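3-phytase (Klebsiella pneumoniae, PDB 2WNH) probably releases phosphate from phytate (inositol hexakisphosphate), beginning at the 3-position, as a member of the histidine acid phosphatase family. Local coordinates at residues 95-101 with 287-291; 91-95 with 118-122; 64-69 with 107-112. The protein carries 3 engineered substitutions. All coordinates share one frame; numbering follows the deposited sequence.

Contact 1. Residues 95-101 with 287-291; sequences ASPLQRT and LVAHD
S96 and H290 meet through their polar ends. S96 OG lies at the edge of the imidazole, in the ring plane, 2.9 Å from H290 NE2. The two atoms are hydrogen-bonded, and either may be the donor. OG reaches the ring because it stands anti to the S96 backbone N (chi1 163°). It also bonds to Q132 NE2. The other ring nitrogen, H290 ND1, is hydrogen-bonded to a water at 2.8 Å. That water accepts a bond from R100 NE at the same length, 2.8 Å. The guanidinium stands almost upright to the ring, with the planes 83° apart. Its NH1 is hydrogen-bonded to G54 O. T101 CG2 sits over one face of the imidazole, 4.0 Å from the ring centroid, in a CH-pi contact. The methyl group is anti to the T101 carbonyl carbon and also touches A289 O at 3.4 Å. L98 CD2 approaches H290 CE1 obliquely, at 3.7 Å. Next to the ring, on the S96 side, the backbones join as neighbouring parallel strands. S96 N donates a nearly straight bond to V288 O (2.8 Å, 175°), while V288 CG1 packs on T101. H290 and D291 are adjacent and probably correspond to the His-Asp motif of this family, and R100 touches H25, the histidine of the RHG sequence. The contact therefore probably forms one wall of the phosphate-binding active site. Both imidazole nitrogens have hydrogen-bonding partners and a methyl covers one face, which probably holds the ring's rotation, consistent with a preformed site.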
loop_
_atom_site.group_PDB
_atom_site.type_symbol
_atom_site.label_atom_id
_atom_site.label_comp_id
_atom_site.label_asym_id
_atom_site.label_seq_id
_atom_site.Cartn_x
_atom_site.Cartn_y
_atom_site.Cartn_z
ATOM N N ALA B 95 17.064 12.278 22.353
ATOM C CA ALA B 95 18.360 12.108 21.704
ATOM C C ALA B 95 19.398 13.038 22.299
ATOM O O ALA B 95 19.109 14.201 22.604
ATOM C CB ALA B 95 18.247 12.367 20.208
ATOM N N SER B 96 20.630 12.537 22.404
ATOM C CA SER B 96 21.792 13.394 22.646
ATOM C C SER B 96 21.813 14.521 21.575
ATOM O O SER B 96 21.429 14.281 20.410
ATOM C CB SER B 96 23.055 12.531 22.588
ATOM O OG SER B 96 24.188 13.353 22.431
ATOM N N PRO B 97 22.201 15.767 21.962
ATOM C CA PRO B 97 22.019 16.884 21.025
ATOM C C PRO B 97 22.937 16.922 19.802
ATOM O O PRO B 97 22.728 17.785 18.933
ATOM C CB PRO B 97 22.211 18.141 21.914
ATOM C CG PRO B 97 23.062 17.688 23.036
ATOM C CD PRO B 97 22.709 16.219 23.278
ATOM N N LEU B 98 23.893 16.002 19.695
ATOM C CA LEU B 98 24.773 15.957 18.514
ATOM C C LEU B 98 23.924 15.621 17.283
ATOM O O LEU B 98 22.882 14.949 17.395
ATOM C CB LEU B 98 25.902 14.923 18.674
ATOM C CG LEU B 98 27.112 15.339 19.522
ATOM C CD1 LEU B 98 26.755 15.271 20.987
ATOM C CD2 LEU B 98 28.300 14.447 19.248
ATOM N N GLN B 99 24.345 16.125 16.127
ATOM C CA GLN B 99 23.663 15.821 14.863
ATOM C C GLN B 99 23.481 14.296 14.685
ATOM O O GLN B 99 22.395 13.848 14.303
ATOM C CB GLN B 99 24.456 16.395 13.675
ATOM C CG GLN B 99 23.684 16.413 12.336
ATOM C CD GLN B 99 23.751 15.081 11.576
ATOM O OE1 GLN B 99 24.501 14.168 11.931
ATOM N NE2 GLN B 99 22.939 14.963 10.534
ATOM N N ARG B 100 24.540 13.530 14.934
ATOM C CA ARG B 100 24.531 12.075 14.622
ATOM C C ARG B 100 23.450 11.322 15.409
ATOM O O ARG B 100 22.832 10.393 14.895
ATOM C CB ARG B 100 25.924 11.401 14.745
ATOM C CG ARG B 100 26.606 11.495 16.099
ATOM C CD ARG B 100 27.923 10.749 16.026
ATOM N NE ARG B 100 28.752 10.970 17.215
ATOM C CZ ARG B 100 29.698 11.903 17.299
ATOM N NH1 ARG B 100 29.926 12.730 16.291
ATOM N NH2 ARG B 100 30.389 12.040 18.414
ATOM N N THR B 101 23.244 11.740 16.649
ATOM C CA THR B 101 22.245 11.129 17.529
ATOM C C THR B 101 20.838 11.663 17.234
ATOM O O THR B 101 19.892 10.889 17.238
ATOM C CB THR B 101 22.624 11.330 19.020
ATOM O OG1 THR B 101 23.126 12.665 19.184
ATOM C CG2 THR B 101 23.708 10.380 19.411
ATOM N N LEU B 287 15.941 6.339 23.931
ATOM C CA LEU B 287 17.080 7.211 24.199
ATOM C C LEU B 287 18.157 6.915 23.163
ATOM O O LEU B 287 18.488 5.761 22.911
ATOM C CB LEU B 287 17.646 6.923 25.590
ATOM C CG LEU B 287 16.651 6.914 26.757
ATOM C CD1 LEU B 287 17.406 6.584 28.054
ATOM C CD2 LEU B 287 15.934 8.250 26.874
ATOM N N VAL B 288 18.725 7.968 22.587
ATOM C CA VAL B 288 19.693 7.769 21.525
ATOM C C VAL B 288 20.962 8.551 21.883
ATOM O O VAL B 288 20.934 9.784 22.010
ATOM C CB VAL B 288 19.104 8.169 20.144
ATOM C CG1 VAL B 288 20.099 7.851 19.026
ATOM C CG2 VAL B 288 17.765 7.395 19.881
ATOM N N ALA B 289 22.055 7.810 22.023
ATOM C CA ALA B 289 23.323 8.390 22.472
ATOM C C ALA B 289 24.518 7.665 21.844
ATOM O O ALA B 289 24.504 7.328 20.657
ATOM C CB ALA B 289 23.397 8.407 24.011
ATOM N N HIS B 290 25.541 7.410 22.645
ATOM C CA HIS B 290 26.858 7.039 22.116
ATOM C C HIS B 290 27.288 5.694 22.678
ATOM O O HIS B 290 26.749 5.220 23.685
ATOM C CB HIS B 290 27.872 8.175 22.401
ATOM C CG HIS B 290 27.342 9.536 22.053
ATOM N ND1 HIS B 290 27.579 10.147 20.836
ATOM C CD2 HIS B 290 26.526 10.375 22.740
ATOM C CE1 HIS B 290 26.954 11.312 20.801
ATOM N NE2 HIS B 290 26.309 11.475 21.946
ATOM N N ASP B 291 28.247 5.058 22.009
ATOM C CA ASP B 291 28.748 3.775 22.468
ATOM C C ASP B 291 29.334 3.902 23.871
ATOM O O ASP B 291 29.210 2.989 24.667
ATOM C CB ASP B 291 29.759 3.160 21.482
ATOM C CG ASP B 291 30.849 4.141 21.015
ATOM O OD1 ASP B 291 31.002 5.270 21.543
ATOM O OD2 ASP B 291 31.581 3.749 20.091
HETATM O O HOH W 1 29.658 9.247 19.277
#

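Contact 2. Residues 91-95 with 118-122; sequences IYVRA and VAIHY
Y92 extends its ring with CG anti to the backbone N (chi1 -175°), and H121 turns CG anti to its carbonyl carbon (chi1 -47°). These torsions bring the two rings into an offset stack. The stack lies beside strand 91-95 of the central mixed sheet in the alpha/beta part of the phosphatase fold. The chain leaves this strand, runs through helix 99-112 and comes back as 118-122, an irregular segment beside the strand. The ring planes are only 12° apart and the centroids lie 4.4 Å from each other. Overlap is partial: Y92 CE1 sits over one face of the imidazole near its rim, 3.2 Å from H121 CD2. The phenol oxygen is held elsewhere, by L404 N. V93 O lies in the imidazole plane, at the ring edge.

The backbones meet in a single bridge at R94 and H121. H121 N donates to V93 O at 2.9 Å, tilted out of the carbonyl plane. A95 N donates to H121 O in a much straighter bond. On the side facing helix 99-112, V93 CG1 meets I120 CG2 at 3.7 Å, and A95 CB touches I120 CD1 more loosely. I91 and V118 extend this apolar row. R94 forms a salt bridge with D128, while Y122 makes a cation-pi contact with R102. Toward V118 the two backbones diverge, and a water spans the gap. It accepts from V93 N at 3.0 Å and donates to A119 O at 2.9 Å.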
loop_
_atom_site.group_PDB
_atom_site.type_symbol
_atom_site.label_atom_id
_atom_site.label_comp_id
_atom_site.label_asym_id
_atom_site.label_seq_id
_atom_site.Cartn_x
_atom_site.Cartn_y
_atom_site.Cartn_z
ATOM N N ILE B 91 5.112 6.794 22.430
ATOM C CA ILE B 91 6.582 6.909 22.437
ATOM C C ILE B 91 7.039 8.291 22.889
ATOM O O ILE B 91 6.356 9.305 22.643
ATOM C CB ILE B 91 7.181 6.559 21.033
ATOM C CG1 ILE B 91 8.731 6.389 21.062
ATOM C CG2 ILE B 91 6.722 7.565 19.955
ATOM C CD1 ILE B 91 9.267 5.858 19.754
ATOM N N TYR B 92 8.183 8.313 23.575
ATOM C CA TYR B 92 8.917 9.553 23.837
ATOM C C TYR B 92 10.348 9.299 23.432
ATOM O O TYR B 92 10.964 8.334 23.905
ATOM C CB TYR B 92 8.841 9.998 25.314
ATOM C CG TYR B 92 9.492 11.341 25.558
ATOM C CD1 TYR B 92 8.824 12.532 25.252
ATOM C CD2 TYR B 92 10.793 11.429 26.069
ATOM C CE1 TYR B 92 9.441 13.781 25.459
ATOM C CE2 TYR B 92 11.398 12.665 26.287
ATOM C CZ TYR B 92 10.723 13.827 25.978
ATOM O OH TYR B 92 11.368 15.043 26.184
ATOM N N VAL B 93 10.859 10.154 22.546
ATOM C CA VAL B 93 12.234 9.997 22.042
ATOM C C VAL B 93 13.113 11.127 22.531
ATOM O O VAL B 93 12.835 12.311 22.272
ATOM C CB VAL B 93 12.271 9.938 20.491
ATOM C CG1 VAL B 93 13.694 9.692 20.012
ATOM C CG2 VAL B 93 11.323 8.830 19.966
ATOM N N ARG B 94 14.179 10.762 23.250
ATOM C CA ARG B 94 15.149 11.734 23.745
ATOM C C ARG B 94 16.545 11.388 23.191
ATOM O O ARG B 94 17.093 10.326 23.475
ATOM C CB ARG B 94 15.147 11.738 25.283
ATOM C CG ARG B 94 16.162 12.733 25.868
ATOM C CD ARG B 94 15.811 13.101 27.294
ATOM N NE ARG B 94 16.912 13.800 27.970
ATOM C CZ ARG B 94 16.774 14.355 29.162
ATOM N NH1 ARG B 94 15.572 14.333 29.753
ATOM N NH2 ARG B 94 17.814 14.936 29.761
ATOM N N ALA B 95 17.064 12.278 22.353
ATOM C CA ALA B 95 18.360 12.108 21.704
ATOM C C ALA B 95 19.398 13.038 22.299
ATOM O O ALA B 95 19.109 14.201 22.604
ATOM C CB ALA B 95 18.247 12.367 20.208
ATOM N N VAL B 118 6.722 11.706 13.105
ATOM C CA VAL B 118 6.988 11.627 14.547
ATOM C C VAL B 118 8.201 12.495 14.882
ATOM O O VAL B 118 9.258 12.383 14.237
ATOM C CB VAL B 118 7.184 10.177 15.017
ATOM C CG1 VAL B 118 7.438 10.135 16.534
ATOM C CG2 VAL B 118 5.927 9.343 14.668
ATOM N N ALA B 119 8.023 13.385 15.858
ATOM C CA ALA B 119 9.111 14.271 16.296
ATOM C C ALA B 119 9.978 13.635 17.373
ATOM O O ALA B 119 9.604 12.630 18.012
ATOM C CB ALA B 119 8.558 15.615 16.780
ATOM N N ILE B 120 11.158 14.213 17.559
ATOM C CA ILE B 120 12.068 13.771 18.604
ATOM C C ILE B 120 12.353 14.963 19.535
ATOM O O ILE B 120 11.963 16.116 19.237
ATOM C CB ILE B 120 13.387 13.178 18.013
ATOM C CG1 ILE B 120 14.132 14.245 17.205
ATOM C CG2 ILE B 120 13.066 11.940 17.160
ATOM C CD1 ILE B 120 15.627 14.065 17.208
ATOM N N HIS B 121 13.003 14.697 20.664
ATOM C CA HIS B 121 13.324 15.762 21.631
ATOM C C HIS B 121 14.810 15.723 21.986
ATOM O O HIS B 121 15.421 14.652 22.008
ATOM C CB HIS B 121 12.475 15.623 22.897
ATOM C CG HIS B 121 11.021 15.405 22.613
ATOM N ND1 HIS B 121 10.121 16.441 22.484
ATOM C CD2 HIS B 121 10.325 14.267 22.373
ATOM C CE1 HIS B 121 8.924 15.949 22.203
ATOM N NE2 HIS B 121 9.018 14.634 22.147
ATOM N N TYR B 122 15.393 16.895 22.212
ATOM C CA TYR B 122 16.801 16.970 22.600
ATOM C C TYR B 122 17.013 18.289 23.335
ATOM O O TYR B 122 16.246 19.245 23.151
ATOM C CB TYR B 122 17.719 16.873 21.379
ATOM C CG TYR B 122 17.388 17.848 20.280
ATOM C CD1 TYR B 122 16.447 17.521 19.301
ATOM C CD2 TYR B 122 18.017 19.098 20.212
ATOM C CE1 TYR B 122 16.128 18.404 18.290
ATOM C CE2 TYR B 122 17.696 19.999 19.189
ATOM C CZ TYR B 122 16.754 19.636 18.238
ATOM O OH TYR B 122 16.421 20.493 17.220
HETATM O O HOH W 2 9.031 11.670 20.699
#

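Contact 3. Residues 64-69 with 107-112; sequences VVNKGR and ALVDGA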
loop_
_atom_site.group_PDB
_atom_site.type_symbol
_atom_site.label_atom_id
_atom_site.label_comp_id
_atom_site.label_asym_id
_atom_site.label_seq_id
_atom_site.Cartn_x
_atom_site.Cartn_y
_atom_site.Cartn_z
ATOM N N VAL B 64 19.515 2.319 9.945
ATOM C CA VAL B 64 18.727 2.572 11.163
ATOM C C VAL B 64 17.221 2.503 10.850
ATOM O O VAL B 64 16.458 1.878 11.602
ATOM C CB VAL B 64 19.146 3.878 11.878
ATOM C CG1 VAL B 64 18.199 4.168 13.052
ATOM C CG2 VAL B 64 20.569 3.724 12.442
ATOM N N VAL B 65 16.795 3.092 9.725
ATOM C CA VAL B 65 15.398 2.932 9.297
ATOM C C VAL B 65 15.000 1.455 9.215
ATOM O O VAL B 65 13.889 1.080 9.661
ATOM C CB VAL B 65 15.116 3.632 7.924
ATOM C CG1 VAL B 65 13.714 3.220 7.323
ATOM C CG2 VAL B 65 15.196 5.181 8.060
ATOM N N ASN B 66 15.882 0.618 8.657
ATOM C CA ASN B 66 15.559 -0.826 8.500
ATOM C C ASN B 66 15.285 -1.486 9.853
ATOM O O ASN B 66 14.307 -2.213 10.038
ATOM C CB ASN B 66 16.688 -1.593 7.800
ATOM C CG ASN B 66 16.832 -1.251 6.308
ATOM O OD1 ASN B 66 17.891 -1.479 5.725
ATOM N ND2 ASN B 66 15.798 -0.725 5.704
ATOM N N LYS B 67 16.143 -1.203 10.819
ATOM C CA LYS B 67 15.941 -1.723 12.169
ATOM C C LYS B 67 14.651 -1.156 12.807
ATOM O O LYS B 67 13.855 -1.923 13.371
ATOM C CB LYS B 67 17.200 -1.417 13.002
ATOM C CG LYS B 67 17.199 -1.986 14.440
ATOM C CD LYS B 67 16.600 -0.987 15.381
ATOM C CE LYS B 67 16.794 -1.398 16.840
ATOM N NZ LYS B 67 16.322 -0.211 17.655
ATOM N N GLY B 68 14.438 0.162 12.701
ATOM C CA GLY B 68 13.242 0.810 13.253
ATOM C C GLY B 68 11.950 0.243 12.640
ATOM O O GLY B 68 10.945 0.061 13.334
ATOM N N ARG B 69 11.975 -0.026 11.349
ATOM C CA ARG B 69 10.779 -0.538 10.657
ATOM C C ARG B 69 10.394 -1.909 11.186
ATOM O O ARG B 69 9.232 -2.143 11.544
ATOM C CB ARG B 69 11.009 -0.632 9.141
ATOM C CG ARG B 69 9.801 -1.213 8.382
ATOM C CD ARG B 69 10.041 -1.369 6.877
ATOM N NE ARG B 69 10.612 -0.193 6.194
ATOM C CZ ARG B 69 10.215 1.069 6.341
ATOM N NH1 ARG B 69 9.260 1.399 7.214
ATOM N NH2 ARG B 69 10.823 2.025 5.639
ATOM N N ALA B 107 15.660 8.656 12.274
ATOM C CA ALA B 107 15.632 7.428 11.459
ATOM C C ALA B 107 14.837 6.307 12.113
ATOM O O ALA B 107 14.086 5.599 11.421
ATOM C CB ALA B 107 17.058 6.961 11.111
ATOM N N LEU B 108 14.975 6.135 13.432
ATOM C CA LEU B 108 14.274 5.042 14.101
ATOM C C LEU B 108 12.769 5.217 14.035
ATOM O O LEU B 108 12.080 4.241 13.742
ATOM C CB LEU B 108 14.674 4.938 15.582
ATOM C CG LEU B 108 16.046 4.273 15.761
ATOM C CD1 LEU B 108 16.622 4.447 17.187
ATOM C CD2 LEU B 108 15.993 2.764 15.437
ATOM N N VAL B 109 12.273 6.441 14.260
ATOM C CA VAL B 109 10.806 6.658 14.234
ATOM C C VAL B 109 10.265 6.787 12.802
ATOM O O VAL B 109 9.110 6.432 12.532
ATOM C CB VAL B 109 10.341 7.809 15.162
ATOM C CG1 VAL B 109 10.497 7.389 16.619
ATOM C CG2 VAL B 109 11.121 9.106 14.870
ATOM N N ASP B 110 11.112 7.279 11.893
ATOM C CA ASP B 110 10.845 7.273 10.434
ATOM C C ASP B 110 10.530 5.841 9.955
ATOM O O ASP B 110 9.562 5.618 9.229
ATOM C CB ASP B 110 12.106 7.820 9.714
ATOM C CG ASP B 110 11.825 8.408 8.320
ATOM O OD1 ASP B 110 10.680 8.420 7.816
ATOM O OD2 ASP B 110 12.811 8.889 7.717
ATOM N N GLY B 111 11.319 4.866 10.410
ATOM C CA GLY B 111 11.096 3.456 10.090
ATOM C C GLY B 111 9.923 2.855 10.853
ATOM O O GLY B 111 9.063 2.153 10.283
ATOM N N ALA B 112 9.893 3.106 12.157
ATOM C CA ALA B 112 8.894 2.454 13.033
ATOM C C ALA B 112 7.476 2.911 12.751
ATOM O O ALA B 112 6.553 2.124 12.927
ATOM C CB ALA B 112 9.235 2.654 14.524
HETATM O O HOH W 3 9.233 3.965 6.846
HETATM O O HOH W 4 7.344 -0.146 10.780
#
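K67 NZ is gripped by two carboxylates, E21 and E71, in salt bridges, and L108 CD2 packs against it at 3.7 Å. The lysine chain bends at its second torsion (chi2 -90°), which carries NZ across to the leucine. L108 also meets V64: its CG lies 3.5 Å from V64 CG1, a tight fit. The same valine methyl touches A107 CB at 3.6 Å. V65 CG2 rests on A107 from another side.

Further along, the backbones themselves touch. G68 and G111 put no side chain between the helices, and G68 C comes within 3.8 Å of G111 C. The axes approach to 6.6 Å. No direct hydrogen bond crosses here. Instead, CA-H...O contacts run both ways, from R69 CA to G111 O and from A112 CA to G68 O, each 3.2 Å long. D110, at the flank, bonds to Y61 and to H59 and N221 of the second subunit, so this helix pair also borders the subunit interface. The crossing at -48°, the small residues A107, G68, G111 and A112, and the paired CA-H...O contacts are typical of close, right-handed, glycine-mediated helix packing.

Overall arrangement
The three contacts cluster around strand 91-95 and helix 99-112, which follow each other in the chain. Contacts 1 and 2 have centres 11 Å apart and share A95, where strand 91-95 lies between strand 284-289 and the returning segment 118-122. Contacts 1 and 3 use opposite ends of helix 99-112, with centres 15 Å apart. Contacts 2 and 3 are 13 Å apart and meet through V109, which packs on I91 and V93. The order is 64-69, 91-95, 95-101, 107-112, 118-122, 287-291, so the pairings cross. Contact 1, at the C-terminal end of strand 284-289, probably borders the active site. Contacts 2 and 3 lie further from the chain centre; residues of all three reach the second subunit.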